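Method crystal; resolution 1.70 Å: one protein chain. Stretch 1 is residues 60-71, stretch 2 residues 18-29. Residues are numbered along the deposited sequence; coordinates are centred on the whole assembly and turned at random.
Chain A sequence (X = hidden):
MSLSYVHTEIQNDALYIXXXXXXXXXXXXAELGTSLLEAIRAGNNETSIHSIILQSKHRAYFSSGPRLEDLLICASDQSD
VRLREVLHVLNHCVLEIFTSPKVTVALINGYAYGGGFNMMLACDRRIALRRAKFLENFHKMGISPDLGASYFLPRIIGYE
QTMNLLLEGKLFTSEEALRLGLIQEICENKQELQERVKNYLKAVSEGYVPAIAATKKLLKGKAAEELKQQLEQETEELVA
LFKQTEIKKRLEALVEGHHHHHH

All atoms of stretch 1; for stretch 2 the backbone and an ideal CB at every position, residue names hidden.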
ATOM      1  N   ALA A  60       6.234 -27.510  20.107  1.00 30.14           N
ATOM      2  CA  ALA A  60       5.919 -28.045  18.781  1.00 34.28           C
ATOM      3  C   ALA A  60       5.102 -27.118  17.880  1.00 30.59           C
ATOM      4  O   ALA A  60       5.183 -27.213  16.660  1.00 36.19           O
ATOM      5  CB  ALA A  60       5.230 -29.403  18.898  1.00 36.84           C
ATOM      6  N   TYR A  61       4.309 -26.229  18.466  1.00 30.42           N
ATOM      7  CA  TYR A  61       3.366 -25.455  17.657  1.00 27.73           C
ATOM      8  C   TYR A  61       3.084 -24.094  18.262  1.00 28.28           C
ATOM      9  O   TYR A  61       3.087 -23.930  19.477  1.00 25.01           O
ATOM     10  CB  TYR A  61       2.046 -26.225  17.533  1.00 29.83           C
ATOM     11  CG  TYR A  61       1.580 -26.814  18.849  1.00 30.18           C
ATOM     12  CD1 TYR A  61       0.808 -26.072  19.743  1.00 28.05           C
ATOM     13  CD2 TYR A  61       1.927 -28.109  19.204  1.00 31.26           C
ATOM     14  CE1 TYR A  61       0.380 -26.615  20.950  1.00 28.29           C
ATOM     15  CE2 TYR A  61       1.512 -28.659  20.405  1.00 31.73           C
ATOM     16  CZ  TYR A  61       0.738 -27.911  21.275  1.00 28.75           C
ATOM     17  OH  TYR A  61       0.344 -28.466  22.477  1.00 30.65           O
ATOM     18  N   PHE A  62       2.830 -23.102  17.413  1.00 27.35           N
ATOM     19  CA  PHE A  62       2.270 -21.869  17.930  1.00 24.58           C
ATOM     20  C   PHE A  62       0.763 -22.010  18.047  1.00 22.12           C
ATOM     21  O   PHE A  62       0.198 -21.859  19.124  1.00 23.17           O
ATOM     22  CB  PHE A  62       2.575 -20.666  17.032  1.00 23.62           C
ATOM     23  CG  PHE A  62       1.926 -19.410  17.516  1.00 25.15           C
ATOM     24  CD1 PHE A  62       2.443 -18.733  18.601  1.00 22.62           C
ATOM     25  CD2 PHE A  62       0.783 -18.913  16.900  1.00 24.78           C
ATOM     26  CE1 PHE A  62       1.846 -17.586  19.074  1.00 25.16           C
ATOM     27  CE2 PHE A  62       0.180 -17.768  17.363  1.00 26.08           C
ATOM     28  CZ  PHE A  62       0.709 -17.098  18.451  1.00 27.64           C
ATOM     29  N   SER A  63       0.108 -22.273  16.919  1.00 23.48           N
ATOM     30  CA  SER A  63      -1.334 -22.539  16.911  1.00 23.84           C
ATOM     31  C   SER A  63      -1.765 -23.267  15.651  1.00 26.29           C
ATOM     32  O   SER A  63      -1.444 -22.858  14.525  1.00 26.65           O
ATOM     33  CB  SER A  63      -2.153 -21.253  17.071  1.00 25.02           C
ATOM     34  OG  SER A  63      -3.544 -21.521  16.901  1.00 25.96           O
ATOM     35  N   SER A  64      -2.507 -24.348  15.841  1.00 24.89           N
ATOM     36  CA  SER A  64      -3.020 -25.115  14.721  1.00 28.06           C
ATOM     37  C   SER A  64      -4.205 -24.422  14.036  1.00 25.76           C
ATOM     38  O   SER A  64      -4.687 -24.888  13.004  1.00 27.97           O
ATOM     39  CB  SER A  64      -3.418 -26.520  15.191  1.00 29.16           C
ATOM     40  OG  SER A  64      -4.433 -26.447  16.172  1.00 32.78           O
ATOM     41  N   GLY A  65      -4.669 -23.313  14.605  1.00 27.24           N
ATOM     42  CA  GLY A  65      -5.778 -22.568  14.021  1.00 27.57           C
ATOM     43  C   GLY A  65      -7.092 -23.266  14.328  1.00 30.32           C
ATOM     44  O   GLY A  65      -7.118 -24.208  15.114  1.00 26.61           O
ATOM     45  N   PRO A  66      -8.190 -22.815  13.703  1.00 27.38           N
ATOM     46  CA  PRO A  66      -9.470 -23.506  13.891  1.00 32.23           C
ATOM     47  C   PRO A  66      -9.355 -24.950  13.411  1.00 29.92           C
ATOM     48  O   PRO A  66      -8.923 -25.178  12.281  1.00 35.74           O
ATOM     49  CB  PRO A  66     -10.429 -22.719  12.990  1.00 34.01           C
ATOM     50  CG  PRO A  66      -9.768 -21.389  12.780  1.00 36.28           C
ATOM     51  CD  PRO A  66      -8.303 -21.670  12.783  1.00 31.34           C
ATOM     52  N   ARG A  67      -9.720 -25.909  14.256  1.00 33.51           N
ATOM     53  CA  ARG A  67      -9.546 -27.325  13.931  1.00 35.13           C
ATOM     54  C   ARG A  67     -10.536 -27.791  12.873  1.00 35.54           C
ATOM     55  O   ARG A  67     -11.708 -27.441  12.924  1.00 35.61           O
ATOM     56  CB  ARG A  67      -9.715 -28.192  15.183  1.00 37.49           C
ATOM     57  CG  ARG A  67      -8.658 -27.971  16.260  1.00 41.31           C
ATOM     58  CD  ARG A  67      -8.154 -29.304  16.783  1.00 41.85           C
ATOM     59  NE  ARG A  67      -7.357 -29.985  15.765  1.00 45.50           N
ATOM     60  CZ  ARG A  67      -6.026 -30.001  15.739  1.00 45.16           C
ATOM     61  NH1 ARG A  67      -5.331 -29.389  16.688  1.00 40.42           N
ATOM     62  NH2 ARG A  67      -5.387 -30.639  14.767  1.00 49.04           N
ATOM     63  N   LEU A  68     -10.058 -28.589  11.924  1.00 35.78           N
ATOM     64  CA  LEU A  68     -10.919 -29.173  10.899  1.00 36.87           C
ATOM     65  C   LEU A  68     -12.160 -29.811  11.518  1.00 36.76           C
ATOM     66  O   LEU A  68     -13.288 -29.533  11.109  1.00 33.71           O
ATOM     67  CB  LEU A  68     -10.149 -30.230  10.110  1.00 37.17           C
ATOM     68  CG  LEU A  68      -9.717 -29.908   8.677  1.00 44.97           C
ATOM     69  CD1 LEU A  68      -9.549 -28.413   8.444  1.00 42.48           C
ATOM     70  CD2 LEU A  68      -8.451 -30.676   8.318  1.00 46.05           C
ATOM     71  N   GLU A  69     -11.942 -30.668  12.509  1.00 33.73           N
ATOM     72  CA  GLU A  69     -13.035 -31.386  13.156  1.00 34.13           C
ATOM     73  C   GLU A  69     -14.078 -30.431  13.723  1.00 35.86           C
ATOM     74  O   GLU A  69     -15.289 -30.700  13.665  1.00 35.40           O
ATOM     75  CB  GLU A  69     -12.497 -32.298  14.269  1.00 35.47           C
ATOM     76  CG  GLU A  69     -11.555 -33.392  13.780  1.00 37.57           C
ATOM     77  CD  GLU A  69     -10.206 -32.857  13.313  1.00 43.25           C
ATOM     78  OE1 GLU A  69      -9.803 -31.757  13.749  1.00 43.72           O
ATOM     79  OE2 GLU A  69      -9.541 -33.545  12.507  1.00 45.87           O
ATOM     80  N   ASP A  70     -13.612 -29.319  14.279  1.00 32.55           N
ATOM     81  CA  ASP A  70     -14.528 -28.321  14.823  1.00 35.61           C
ATOM     82  C   ASP A  70     -15.277 -27.603  13.696  1.00 32.84           C
ATOM     83  O   ASP A  70     -16.482 -27.361  13.795  1.00 34.60           O
ATOM     84  CB  ASP A  70     -13.782 -27.328  15.714  1.00 33.59           C
ATOM     85  CG  ASP A  70     -13.320 -27.957  17.014  1.00 37.68           C
ATOM     86  OD1 ASP A  70     -14.036 -28.847  17.517  1.00 39.03           O
ATOM     87  OD2 ASP A  70     -12.249 -27.572  17.529  1.00 37.27           O
ATOM     88  N   LEU A  71     -14.565 -27.274  12.622  1.00 32.82           N
ATOM     89  CA  LEU A  71     -15.215 -26.676  11.458  1.00 34.11           C
ATOM     90  C   LEU A  71     -16.249 -27.637  10.874  1.00 31.62           C
ATOM     91  O   LEU A  71     -17.334 -27.221  10.472  1.00 33.64           O
ATOM     92  CB  LEU A  71     -14.191 -26.290  10.387  1.00 33.38           C
ATOM     93  CG  LEU A  71     -13.164 -25.241  10.819  1.00 33.63           C
ATOM     94  CD1 LEU A  71     -12.007 -25.205   9.837  1.00 35.45           C
ATOM     95  CD2 LEU A  71     -13.799 -23.868  10.979  1.00 35.94           C
ATOM     96  N   UNK A  18      -0.002 -16.247  27.137  1.00 27.16           N
ATOM     97  CA  UNK A  18       0.509 -17.543  26.700  1.00 26.61           C
ATOM     98  C   UNK A  18      -0.600 -18.532  26.387  1.00 26.20           C
ATOM     99  O   UNK A  18      -1.458 -18.817  27.234  1.00 26.23           O
ATOM    100  CB  UNK A  18       1.430 -18.130  27.771  1.00 26.61           C
ATOM    101  N   UNK A  19      -0.593 -19.048  25.164  1.00 25.41           N
ATOM    102  CA  UNK A  19      -1.564 -20.048  24.758  1.00 23.43           C
ATOM    103  C   UNK A  19      -1.125 -21.401  25.300  1.00 23.96           C
ATOM    104  O   UNK A  19       0.024 -21.801  25.126  1.00 24.67           O
ATOM    105  CB  UNK A  19      -1.715 -20.087  23.236  1.00 23.43           C
ATOM    106  N   UNK A  20      -2.062 -22.103  25.929  1.00 26.04           N
ATOM    107  CA  UNK A  20      -1.769 -23.369  26.590  1.00 26.57           C
ATOM    108  C   UNK A  20      -2.979 -24.296  26.456  1.00 28.18           C
ATOM    109  O   UNK A  20      -3.769 -24.450  27.389  1.00 28.76           O
ATOM    110  CB  UNK A  20      -1.411 -23.148  28.061  1.00 26.57           C
ATOM    111  N   UNK A  21      -3.119 -24.910  25.286  1.00 26.40           N
ATOM    112  CA  UNK A  21      -4.293 -25.714  24.956  1.00 26.67           C
ATOM    113  C   UNK A  21      -3.824 -26.954  24.225  1.00 28.31           C
ATOM    114  O   UNK A  21      -4.147 -27.151  23.067  1.00 24.80           O
ATOM    115  CB  UNK A  21      -5.297 -24.926  24.113  1.00 26.67           C
ATOM    116  N   UNK A  22      -3.051 -27.814  24.911  1.00 26.61           N
ATOM    117  CA  UNK A  22      -2.351 -28.899  24.213  1.00 27.42           C
ATOM    118  C   UNK A  22      -3.294 -29.889  23.544  1.00 26.64           C
ATOM    119  O   UNK A  22      -2.952 -30.451  22.510  1.00 27.10           O
ATOM    120  CB  UNK A  22      -1.449 -29.649  25.195  1.00 27.42           C
ATOM    121  N   UNK A  23      -4.452 -30.128  24.147  1.00 28.66           N
ATOM    122  CA  UNK A  23      -5.410 -31.066  23.582  1.00 31.99           C
ATOM    123  C   UNK A  23      -5.669 -30.750  22.117  1.00 33.28           C
ATOM    124  O   UNK A  23      -5.638 -31.637  21.262  1.00 31.03           O
ATOM    125  CB  UNK A  23      -6.720 -31.037  24.372  1.00 31.99           C
ATOM    126  N   UNK A  24      -5.902 -29.470  21.836  1.00 27.91           N
ATOM    127  CA  UNK A  24      -6.204 -29.027  20.478  1.00 29.04           C
ATOM    128  C   UNK A  24      -5.018 -28.336  19.785  1.00 31.26           C
ATOM    129  O   UNK A  24      -5.196 -27.635  18.785  1.00 28.36           O
ATOM    130  CB  UNK A  24      -7.401 -28.075  20.510  1.00 29.04           C
ATOM    131  N   UNK A  25      -3.810 -28.542  20.305  1.00 28.66           N
ATOM    132  CA  UNK A  25      -2.617 -27.892  19.748  1.00 28.66           C
ATOM    133  C   UNK A  25      -2.839 -26.383  19.574  1.00 27.72           C
ATOM    134  O   UNK A  25      -2.536 -25.815  18.516  1.00 25.99           O
ATOM    135  CB  UNK A  25      -2.247 -28.526  18.405  1.00 28.66           C
ATOM    136  N   UNK A  26      -3.356 -25.748  20.623  1.00 27.10           N
ATOM    137  CA  UNK A  26      -3.595 -24.304  20.626  1.00 25.43           C
ATOM    138  C   UNK A  26      -4.581 -23.871  19.537  1.00 26.37           C
ATOM    139  O   UNK A  26      -4.507 -22.752  19.018  1.00 24.63           O
ATOM    140  CB  UNK A  26      -2.271 -23.559  20.446  1.00 25.43           C
ATOM    141  N   UNK A  27      -5.507 -24.765  19.204  1.00 26.43           N
ATOM    142  CA  UNK A  27      -6.531 -24.484  18.210  1.00 28.75           C
ATOM    143  C   UNK A  27      -7.504 -23.436  18.701  1.00 30.87           C
ATOM    144  O   UNK A  27      -7.619 -23.191  19.908  1.00 27.73           O
ATOM    145  CB  UNK A  27      -7.284 -25.764  17.841  1.00 28.75           C
ATOM    146  N   UNK A  28      -8.203 -22.802  17.763  1.00 29.31           N
ATOM    147  CA  UNK A  28      -9.093 -21.705  18.100  1.00 26.62           C
ATOM    148  C   UNK A  28     -10.537 -22.178  18.170  1.00 30.98           C
ATOM    149  O   UNK A  28     -11.110 -22.605  17.169  1.00 33.10           O
ATOM    150  CB  UNK A  28      -8.955 -20.573  17.080  1.00 26.62           C
ATOM    151  N   UNK A  29     -11.110 -22.125  19.366  1.00 29.54           N
ATOM    152  CA  UNK A  29     -12.536 -22.362  19.539  1.00 28.04           C
ATOM    153  C   UNK A  29     -13.068 -21.301  20.480  1.00 28.58           C
ATOM    154  O   UNK A  29     -12.331 -20.403  20.878  1.00 31.05           O
ATOM    155  CB  UNK A  29     -12.815 -23.769  20.072  1.00 28.04           C
TER

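Position 18 lies on an extended backbone, and nothing of stretch 1 comes within 5.5 Å of its ideal CB, so these atoms leave the choice wide; it is Thr18, a beta-branched residue at home in a strand. At position 19, also extended, CA-to-CB points toward stretch 1 and Phe62, and an aliphatic chain of moderate length would suit. Leu19 fills the place, its CD1 lying over one face of the Phe62 ring, 4.2 Å from Phe62 CZ.

Positions 20 and 21 have nothing of stretch 1 near their ideal CB atoms, and many residues would do. Asp20 has its carboxylate hydrogen-bonded outside the two stretches; Tyr21 OH donates to the side chain at position 29. At position 22, phi is -63° and the ideal CB lies 3.5 Å from Tyr61 OH; a compact residue fits, proline included, and Pro22 occupies it. Position 23 points away from stretch 1, where a polar chain is at ease, and Glu23 occupies it.

At position 24 CA-to-CB runs sideways, near Arg67 CD, but the carboxylate of Asp70 lies within range of a long basic chain. Lys24, nearly fully extended, places NZ 2.8 Å from Asp70 OD2 in a salt bridge. Arg67 NH1 donates to Lys24 O at 2.7 Å.

Position 25 has phi 50° and psi 48°, a left-handed conformation that glycine, asparagine and aspartate tolerate best. CB points toward stretch 1, with Arg67 NH1 and Tyr61 nearby, so a flexible chain able to turn aside would fit. In Lys25, CA sits over the Tyr61 ring face, 3.8 Å from its centroid, and the end of the side chain leads away. Lys25 O accepts a hydrogen bond from Ser64 N at 3.1 Å.

Position 26 is left-handed again, and its CB points toward the carbonyl of Phe62. A short side chain carrying a donor is wanted; asparagine meets both demands. Asn26 ND2 donates to Phe62 O at 2.9 Å, while OD1 accepts from Tyr21 N at 2.8 Å. Ser63 OG donates to Asn26 O at 2.6 Å.

At position 27 an ideal CB would stand only 3.0 Å from Arg67 CG and 3.1 Å from Gly65 O. Glycine suits this crowding, and Gly27 lets its CA approach Gly65 O to 3.2 Å.

Position 28 points toward Pro66, inviting an aliphatic residue. Leu28 CD1 packs 4.1 Å from Pro66 CD, and Leu28 N donates to Gly65 O at 3.2 Å.

Position 29 runs sideways, its ideal CB 4.6 Å from Asp70 OD2; that leaves the choice open, though a short polar chain able to meet Lys24 would suit. Asp29 caps the helix that follows and pairs OD2 with Lys24 NZ at 3.0 Å, so the lysine bridges two carboxylates.

Stretch 2 (18-29) TLDYPEKKNGLD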
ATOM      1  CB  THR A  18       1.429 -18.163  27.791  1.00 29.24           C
ATOM      2  OG1 THR A  18       2.464 -17.228  28.114  1.00 28.59           O
ATOM      3  CG2 THR A  18       2.059 -19.462  27.302  1.00 28.36           C
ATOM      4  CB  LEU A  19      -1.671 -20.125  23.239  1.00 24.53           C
ATOM      5  CG  LEU A  19      -1.910 -18.803  22.500  1.00 28.17           C
ATOM      6  CD1 LEU A  19      -1.986 -19.057  21.010  1.00 30.64           C
ATOM      7  CD2 LEU A  19      -3.173 -18.131  23.003  1.00 28.58           C
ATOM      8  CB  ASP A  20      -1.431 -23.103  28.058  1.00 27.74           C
ATOM      9  CG  ASP A  20      -0.878 -24.329  28.765  1.00 31.79           C
ATOM     10  OD1 ASP A  20      -0.713 -25.370  28.100  1.00 30.36           O
ATOM     11  OD2 ASP A  20      -0.612 -24.238  29.980  1.00 33.42           O
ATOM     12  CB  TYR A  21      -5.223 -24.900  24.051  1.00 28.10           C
ATOM     13  CG  TYR A  21      -6.653 -25.391  23.902  1.00 28.99           C
ATOM     14  CD1 TYR A  21      -7.112 -26.528  24.557  1.00 31.70           C
ATOM     15  CD2 TYR A  21      -7.555 -24.695  23.092  1.00 29.21           C
ATOM     16  CE1 TYR A  21      -8.432 -26.957  24.413  1.00 31.72           C
ATOM     17  CE2 TYR A  21      -8.866 -25.111  22.947  1.00 30.26           C
ATOM     18  CZ  TYR A  21      -9.306 -26.241  23.606  1.00 33.94           C
ATOM     19  OH  TYR A  21     -10.620 -26.653  23.451  1.00 32.15           O
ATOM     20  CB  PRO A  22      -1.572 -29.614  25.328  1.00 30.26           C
ATOM     21  CG  PRO A  22      -1.653 -28.737  26.527  1.00 33.80           C
ATOM     22  CD  PRO A  22      -2.818 -27.812  26.364  1.00 30.26           C
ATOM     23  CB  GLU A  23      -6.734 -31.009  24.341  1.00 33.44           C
ATOM     24  CG  GLU A  23      -7.834 -31.809  23.666  1.00 38.91           C
ATOM     25  CD  GLU A  23      -9.188 -31.646  24.334  1.00 45.80           C
ATOM     26  OE1 GLU A  23      -9.341 -30.735  25.184  1.00 46.97           O
ATOM     27  OE2 GLU A  23     -10.101 -32.434  24.001  1.00 46.79           O
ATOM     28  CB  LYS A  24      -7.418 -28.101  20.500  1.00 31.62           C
ATOM     29  CG  LYS A  24      -8.740 -28.807  20.796  1.00 31.21           C
ATOM     30  CD  LYS A  24      -9.928 -27.897  20.481  1.00 31.84           C
ATOM     31  CE  LYS A  24     -11.268 -28.621  20.699  1.00 35.61           C
ATOM     32  NZ  LYS A  24     -12.467 -27.803  20.308  1.00 32.63           N
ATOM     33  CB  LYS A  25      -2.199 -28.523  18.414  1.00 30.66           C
ATOM     34  CG  LYS A  25      -1.957 -30.045  18.436  1.00 36.95           C
ATOM     35  CD  LYS A  25      -0.931 -30.461  19.466  1.00 38.36           C
ATOM     36  CE  LYS A  25      -0.448 -31.902  19.240  1.00 38.69           C
ATOM     37  NZ  LYS A  25      -1.538 -32.755  18.699  1.00 42.19           N
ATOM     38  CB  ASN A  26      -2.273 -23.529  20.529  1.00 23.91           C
ATOM     39  CG  ASN A  26      -1.464 -23.593  21.818  1.00 26.18           C
ATOM     40  OD1 ASN A  26      -1.939 -24.097  22.845  1.00 26.95           O
ATOM     41  ND2 ASN A  26      -0.235 -23.101  21.764  1.00 24.36           N
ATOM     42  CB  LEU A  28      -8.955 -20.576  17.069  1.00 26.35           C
ATOM     43  CG  LEU A  28      -7.521 -20.143  16.769  1.00 28.40           C
ATOM     44  CD1 LEU A  28      -7.515 -19.001  15.743  1.00 29.26           C
ATOM     45  CD2 LEU A  28      -6.823 -19.716  18.026  1.00 27.12           C
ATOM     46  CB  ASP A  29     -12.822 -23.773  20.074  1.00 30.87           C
ATOM     47  CG  ASP A  29     -12.187 -24.040  21.429  1.00 33.74           C
ATOM     48  OD1 ASP A  29     -11.860 -23.080  22.169  1.00 32.84           O
ATOM     49  OD2 ASP A  29     -12.027 -25.237  21.760  1.00 32.51           O
TER
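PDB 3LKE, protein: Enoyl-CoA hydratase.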